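Local structure of transcriptional regulatory protein RcsB (Escherichia coli, 5I4C) at residues 73-76 against 82-85; 66-71 against 99-104. The protein acts as the DNA-binding response regulator of the Rcs phosphorelay, controlling genes for colanic acid capsule synthesis, biofilm formation and cell division, the present chain holding its receiver domain. All blocks are in the same frame, centred on the assembly; numbering follows the deposited sequence.

Contact 1. Residues 73-76 against 82-85; sequences YIKR and SIIV
The apolar part of the contact converges on the CD1 methyl of Ile-83, which meets Ile-74 and Lys-75 of the helix 67-77 at once. From Ile-74 the touching group is the branch methyl CG2, 4.0 Å from Ile-83 CD1. With CG1 of Ile-74 beside the backbone N (chi1 -63°), the other branch, CG2, lies anti to N and leads off the helix toward the strand. The second partner is the aliphatic part of Lys-75, whose CD lies 3.8 Å from Ile-83 CD1. Seen from this methyl, Ile-74 CG2 and Lys-75 CD lie roughly at right angles, so the strand residue enters between two consecutive helix positions. Ile-74 also touches Leu-53 of the neighbouring strand 52-56.

The polar part belongs to the end of Lys-75. Its chain is folded at chi2 (-56°) and again at chi3 before running straight to NZ, so CD turns inward to the methyl while the ammonium group passes on to a weak hydrogen bond with the carbonyl O of Asp-102. Glu-104 OE1 takes the N-H of Ile-83.

These residues join the last two elements of the beta-alpha-beta unit 52-56, 67-77 and 82-87, whose two strands are neighbours in the parallel sheet of the receiver fold. Between 73-76 and 82-85 the contact is van der Waals packing of aliphatic groups, with 116 Å² buried; the charged end of Lys-75 is carried past this apolar junction to a backbone acceptor.

Contact 2. Residues 66-71 against 99-104; sequences DGITLI and LDLDIE
Leu-101 reaches from the turn after helix 92-99 to the flank of helix 67-77, where it meets Ile-68 and Ile-71. Its CB already borders the branch methyl of Ile-71, 4.1 Å from CG2. From there CG sets off with its back to the carbonyl carbon (chi1 -62°), and CD1 prolongs the chain almost straight (chi2 178°), pushing the methyl in between the two isoleucines. At the tip, Leu-101 CD1 packs 3.6 Å from Ile-71 CG2 and 3.9 Å from Ile-71 CB. One helical turn earlier Ile-68 takes up the same methyl with both of its branches, CD1 of Ile-68 lying 4.0 Å from CD1 of Leu-101.

In the CheY-like receiver domain this brings together two helices on one side of the central parallel sheet, 67-77 and 92-99, the second through the loop that leads to strand 105-108. That loop begins with a type I turn, closed by a bond of 3.0 Å from Asp-102 N to Leu-99 O, and Asp-102 leaves the helix with a positive phi of 75°.

Past the turn, Ile-103 comes back toward the helix. Its CG2 stands 4.0 Å from CG2 of Ile-71, the two side chains running nearly perpendicular to each other. Ile-103 touches Val-85 and Val-98 as well, while Lys-128 forms a salt bridge with Asp-102 OD1 and a hydrogen bond with Ile-103 O.

Running from the N terminus, the chain enters helix 67-77 with the first half of contact 2 and leaves it through the first half of contact 1. Contact 1 closes at once, over the five residues that lead into strand 82-87. Contact 2 stays open through that strand and helix 92-99 and closes only in the following loop, so contact 1 is nested inside it. Their centres lie about 6 Å apart. Besides sharing the helix, they are joined where the two later segments meet: Glu-104 OE1 lies 2.8 Å from Ile-83 N in a probable hydrogen bond. Together they tie helix 67-77 to the sheet and to the approach to the edge strand 105-108.

Contact 1. Residues 73-76 against 82-85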
ATOM      1  N   TYR A  73       0.330 -19.797  17.280  1.00 29.51           N
ATOM      2  CA  TYR A  73       0.940 -20.815  16.440  1.00 28.76           C
ATOM      3  C   TYR A  73       2.452 -20.561  16.224  1.00 27.18           C
ATOM      4  O   TYR A  73       3.289 -21.448  16.487  1.00 25.18           O
ATOM      5  CB  TYR A  73       0.175 -20.970  15.101  1.00 29.63           C
ATOM      6  CG  TYR A  73       0.668 -22.155  14.325  1.00 31.49           C
ATOM      7  CD1 TYR A  73       1.848 -22.067  13.581  1.00 31.87           C
ATOM      8  CD2 TYR A  73       0.062 -23.426  14.457  1.00 33.89           C
ATOM      9  CE1 TYR A  73       2.398 -23.165  12.951  1.00 31.30           C
ATOM     10  CE2 TYR A  73       0.588 -24.536  13.772  1.00 35.32           C
ATOM     11  CZ  TYR A  73       1.751 -24.393  13.028  1.00 33.74           C
ATOM     12  OH  TYR A  73       2.349 -25.403  12.379  1.00 34.88           O
ATOM     13  N   ILE A  74       2.800 -19.366  15.787  1.00 26.20           N
ATOM     14  CA  ILE A  74       4.223 -19.021  15.489  1.00 26.28           C
ATOM     15  C   ILE A  74       5.089 -19.036  16.751  1.00 27.52           C
ATOM     16  O   ILE A  74       6.244 -19.542  16.724  1.00 26.77           O
ATOM     17  CB  ILE A  74       4.325 -17.675  14.760  1.00 27.54           C
ATOM     18  CG1 ILE A  74       3.614 -17.790  13.413  1.00 28.80           C
ATOM     19  CG2 ILE A  74       5.775 -17.303  14.505  1.00 26.38           C
ATOM     20  CD1 ILE A  74       3.389 -16.516  12.729  1.00 30.94           C
ATOM     21  N   LYS A  75       4.573 -18.502  17.861  1.00 27.42           N
ATOM     22  CA  LYS A  75       5.358 -18.502  19.093  1.00 31.20           C
ATOM     23  C   LYS A  75       5.676 -19.875  19.561  1.00 29.84           C
ATOM     24  O   LYS A  75       6.730 -20.094  20.102  1.00 29.31           O
ATOM     25  CB  LYS A  75       4.690 -17.806  20.264  1.00 36.18           C
ATOM     26  CG  LYS A  75       4.332 -16.353  20.089  1.00 41.15           C
ATOM     27  CD  LYS A  75       5.494 -15.461  19.706  1.00 48.80           C
ATOM     28  CE  LYS A  75       6.504 -15.174  20.834  1.00 57.92           C
ATOM     29  NZ  LYS A  75       7.553 -14.189  20.335  1.00 65.12           N
ATOM     30  N   ARG A  76       4.768 -20.799  19.325  1.00 30.67           N
ATOM     31  CA  ARG A  76       4.961 -22.181  19.765  1.00 32.94           C
ATOM     32  C   ARG A  76       5.867 -22.937  18.835  1.00 30.80           C
ATOM     33  O   ARG A  76       6.750 -23.670  19.270  1.00 30.56           O
ATOM     34  CB  ARG A  76       3.591 -22.790  19.813  1.00 34.07           C
ATOM     35  CG  ARG A  76       3.567 -24.138  20.321  1.00 37.20           C
ATOM     36  CD  ARG A  76       2.146 -24.482  20.741  1.00 40.00           C
ATOM     37  NE  ARG A  76       2.274 -25.894  20.875  1.00 41.59           N
ATOM     38  CZ  ARG A  76       2.086 -26.758  19.882  1.00 44.52           C
ATOM     39  NH1 ARG A  76       1.581 -26.389  18.727  1.00 41.91           N
ATOM     40  NH2 ARG A  76       2.331 -28.040  20.107  1.00 46.96           N
ATOM     41  N   SER A  82      11.442 -13.496  15.744  1.00 28.67           N
ATOM     42  CA  SER A  82      10.993 -12.208  16.287  1.00 27.99           C
ATOM     43  C   SER A  82       9.880 -11.789  15.405  1.00 26.73           C
ATOM     44  O   SER A  82       9.868 -12.097  14.229  1.00 26.13           O
ATOM     45  CB  SER A  82      12.097 -11.194  16.274  1.00 28.34           C
ATOM     46  OG  SER A  82      13.165 -11.591  17.090  1.00 29.22           O
ATOM     47  N   ILE A  83       8.908 -11.130  15.969  1.00 25.83           N
ATOM     48  CA  ILE A  83       7.742 -10.756  15.209  1.00 25.17           C
ATOM     49  C   ILE A  83       7.449  -9.272  15.362  1.00 24.99           C
ATOM     50  O   ILE A  83       7.430  -8.755  16.492  1.00 26.56           O
ATOM     51  CB  ILE A  83       6.534 -11.509  15.695  1.00 26.50           C
ATOM     52  CG1 ILE A  83       6.731 -12.984  15.517  1.00 26.54           C
ATOM     53  CG2 ILE A  83       5.280 -11.054  14.943  1.00 25.86           C
ATOM     54  CD1 ILE A  83       5.663 -13.734  16.280  1.00 28.32           C
ATOM     55  N   ILE A  84       7.344  -8.607  14.230  1.00 23.40           N
ATOM     56  CA  ILE A  84       6.774  -7.285  14.115  1.00 24.08           C
ATOM     57  C   ILE A  84       5.416  -7.371  13.466  1.00 24.69           C
ATOM     58  O   ILE A  84       5.289  -7.843  12.312  1.00 25.20           O
ATOM     59  CB  ILE A  84       7.649  -6.323  13.334  1.00 24.94           C
ATOM     60  CG1 ILE A  84       8.986  -6.134  14.061  1.00 26.82           C
ATOM     61  CG2 ILE A  84       6.956  -4.954  13.180  1.00 25.42           C
ATOM     62  CD1 ILE A  84      10.010  -5.354  13.247  1.00 29.19           C
ATOM     63  N   VAL A  85       4.414  -6.885  14.207  1.00 24.16           N
ATOM     64  CA  VAL A  85       3.050  -6.776  13.712  1.00 26.13           C
ATOM     65  C   VAL A  85       2.832  -5.431  12.997  1.00 26.14           C
ATOM     66  O   VAL A  85       3.181  -4.420  13.537  1.00 26.93           O
ATOM     67  CB  VAL A  85       2.035  -7.001  14.838  1.00 28.27           C
ATOM     68  CG1 VAL A  85       0.613  -6.632  14.442  1.00 30.91           C
ATOM     69  CG2 VAL A  85       2.075  -8.488  15.201  1.00 28.98           C
TER

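Contact 2. Residues 66-71 against 99-104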
ATOM      1  N   ASP A  66      -5.369 -16.298  11.589  1.00 28.87           N
ATOM      2  CA  ASP A  66      -4.841 -14.926  11.569  1.00 30.03           C
ATOM      3  C   ASP A  66      -4.936 -14.435  13.003  1.00 30.97           C
ATOM      4  O   ASP A  66      -5.259 -15.248  13.888  1.00 30.17           O
ATOM      5  CB  ASP A  66      -5.582 -14.075  10.504  1.00 33.93           C
ATOM      6  CG  ASP A  66      -7.056 -13.804  10.830  1.00 40.29           C
ATOM      7  OD1 ASP A  66      -7.527 -14.148  11.910  1.00 44.47           O
ATOM      8  OD2 ASP A  66      -7.769 -13.211   9.967  1.00 47.64           O
ATOM      9  N   GLY A  67      -4.590 -13.165  13.231  1.00 31.11           N
ATOM     10  CA  GLY A  67      -4.597 -12.542  14.497  1.00 33.45           C
ATOM     11  C   GLY A  67      -3.835 -13.276  15.594  1.00 32.94           C
ATOM     12  O   GLY A  67      -2.738 -13.747  15.398  1.00 31.56           O
ATOM     13  N   ILE A  68      -4.488 -13.386  16.741  1.00 35.11           N
ATOM     14  CA  ILE A  68      -3.933 -13.992  17.933  1.00 37.92           C
ATOM     15  C   ILE A  68      -3.628 -15.476  17.724  1.00 34.36           C
ATOM     16  O   ILE A  68      -2.598 -15.992  18.102  1.00 35.30           O
ATOM     17  CB  ILE A  68      -4.935 -13.816  19.117  1.00 42.90           C
ATOM     18  CG1 ILE A  68      -5.104 -12.334  19.471  1.00 47.24           C
ATOM     19  CG2 ILE A  68      -4.496 -14.611  20.344  1.00 44.29           C
ATOM     20  CD1 ILE A  68      -3.819 -11.634  19.903  1.00 48.98           C
ATOM     21  N   THR A  69      -4.546 -16.149  17.095  1.00 33.19           N
ATOM     22  CA  THR A  69      -4.385 -17.566  16.765  1.00 32.77           C
ATOM     23  C   THR A  69      -3.134 -17.846  15.987  1.00 30.58           C
ATOM     24  O   THR A  69      -2.361 -18.687  16.346  1.00 29.33           O
ATOM     25  CB  THR A  69      -5.616 -17.990  15.963  1.00 34.68           C
ATOM     26  OG1 THR A  69      -6.753 -17.833  16.797  1.00 35.38           O
ATOM     27  CG2 THR A  69      -5.538 -19.423  15.484  1.00 36.45           C
ATOM     28  N   LEU A  70      -2.849 -17.004  15.006  1.00 29.67           N
ATOM     29  CA  LEU A  70      -1.642 -17.163  14.209  1.00 26.81           C
ATOM     30  C   LEU A  70      -0.426 -16.829  15.043  1.00 27.58           C
ATOM     31  O   LEU A  70       0.552 -17.563  15.006  1.00 27.04           O
ATOM     32  CB  LEU A  70      -1.704 -16.232  13.009  1.00 27.01           C
ATOM     33  CG  LEU A  70      -0.454 -16.305  12.126  1.00 27.45           C
ATOM     34  CD1 LEU A  70      -0.216 -17.717  11.570  1.00 26.99           C
ATOM     35  CD2 LEU A  70      -0.552 -15.260  11.050  1.00 27.80           C
ATOM     36  N   ILE A  71      -0.485 -15.775  15.818  1.00 27.59           N
ATOM     37  CA  ILE A  71       0.660 -15.494  16.692  1.00 30.47           C
ATOM     38  C   ILE A  71       1.015 -16.613  17.639  1.00 30.16           C
ATOM     39  O   ILE A  71       2.198 -16.950  17.806  1.00 29.87           O
ATOM     40  CB  ILE A  71       0.512 -14.190  17.484  1.00 34.15           C
ATOM     41  CG1 ILE A  71       0.467 -12.961  16.578  1.00 33.62           C
ATOM     42  CG2 ILE A  71       1.680 -14.006  18.475  1.00 36.46           C
ATOM     43  CD1 ILE A  71       1.319 -13.100  15.366  1.00 35.13           C
ATOM     44  N   LEU A  99       0.524  -7.537  22.480  1.00 58.05           N
ATOM     45  CA  LEU A  99       1.678  -7.201  23.328  1.00 58.13           C
ATOM     46  C   LEU A  99       1.855  -8.189  24.480  1.00 57.29           C
ATOM     47  O   LEU A  99       2.974  -8.541  24.772  1.00 60.44           O
ATOM     48  CB  LEU A  99       1.636  -5.770  23.848  1.00 57.75           C
ATOM     49  CG  LEU A  99       2.032  -4.725  22.781  1.00 59.23           C
ATOM     50  CD1 LEU A  99       1.544  -3.286  23.078  1.00 59.20           C
ATOM     51  CD2 LEU A  99       3.545  -4.752  22.524  1.00 58.38           C
ATOM     52  N   ASP A 100       0.766  -8.713  25.044  1.00 56.17           N
ATOM     53  CA  ASP A 100       0.849  -9.755  26.079  1.00 56.61           C
ATOM     54  C   ASP A 100       1.526 -11.000  25.600  1.00 56.84           C
ATOM     55  O   ASP A 100       1.955 -11.788  26.427  1.00 54.00           O
ATOM     56  CB  ASP A 100      -0.538 -10.214  26.532  1.00 62.65           C
ATOM     57  CG  ASP A 100      -1.284  -9.166  27.323  1.00 68.10           C
ATOM     58  OD1 ASP A 100      -0.801  -8.018  27.480  1.00 71.50           O
ATOM     59  OD2 ASP A 100      -2.390  -9.498  27.779  1.00 74.89           O
ATOM     60  N   LEU A 101       1.591 -11.227  24.277  1.00 52.42           N
ATOM     61  CA  LEU A 101       2.175 -12.457  23.766  1.00 51.50           C
ATOM     62  C   LEU A 101       3.697 -12.301  23.610  1.00 49.60           C
ATOM     63  O   LEU A 101       4.395 -13.249  23.238  1.00 53.61           O
ATOM     64  CB  LEU A 101       1.470 -12.904  22.449  1.00 53.56           C
ATOM     65  CG  LEU A 101      -0.034 -13.245  22.545  1.00 55.12           C
ATOM     66  CD1 LEU A 101      -0.623 -13.619  21.193  1.00 57.11           C
ATOM     67  CD2 LEU A 101      -0.298 -14.351  23.563  1.00 55.45           C
ATOM     68  N   ASP A 102       4.217 -11.117  23.890  1.00 45.77           N
ATOM     69  CA  ASP A 102       5.672 -10.914  23.950  1.00 46.23           C
ATOM     70  C   ASP A 102       6.247 -10.899  22.532  1.00 42.78           C
ATOM     71  O   ASP A 102       7.291 -11.441  22.221  1.00 43.13           O
ATOM     72  CB  ASP A 102       6.394 -11.915  24.909  1.00 52.04           C
ATOM     73  CG  ASP A 102       7.826 -11.438  25.307  1.00 56.15           C
ATOM     74  OD1 ASP A 102       8.022 -10.246  25.627  1.00 61.64           O
ATOM     75  OD2 ASP A 102       8.777 -12.238  25.234  1.00 60.39           O
ATOM     76  N   ILE A 103       5.566 -10.181  21.679  1.00 38.74           N
ATOM     77  CA  ILE A 103       6.133  -9.891  20.375  1.00 35.58           C
ATOM     78  C   ILE A 103       7.108  -8.720  20.471  1.00 33.16           C
ATOM     79  O   ILE A 103       7.153  -8.002  21.456  1.00 35.06           O
ATOM     80  CB  ILE A 103       5.029  -9.701  19.330  1.00 35.90           C
ATOM     81  CG1 ILE A 103       4.063  -8.608  19.695  1.00 35.82           C
ATOM     82  CG2 ILE A 103       4.256 -11.005  19.167  1.00 35.78           C
ATOM     83  CD1 ILE A 103       3.835  -7.736  18.546  1.00 38.31           C
ATOM     84  N   GLU A 104       7.902  -8.519  19.440  1.00 28.71           N
ATOM     85  CA  GLU A 104       8.965  -7.579  19.498  1.00 28.87           C
ATOM     86  C   GLU A 104       8.603  -6.188  18.986  1.00 28.74           C
ATOM     87  O   GLU A 104       9.223  -5.197  19.380  1.00 30.13           O
ATOM     88  CB  GLU A 104      10.184  -8.121  18.757  1.00 28.19           C
ATOM     89  CG  GLU A 104      10.903  -9.200  19.527  1.00 31.60           C
ATOM     90  CD  GLU A 104      10.178 -10.547  19.525  1.00 33.10           C
ATOM     91  OE1 GLU A 104       9.245 -10.804  18.726  1.00 31.11           O
ATOM     92  OE2 GLU A 104      10.533 -11.356  20.370  1.00 34.96           O
TER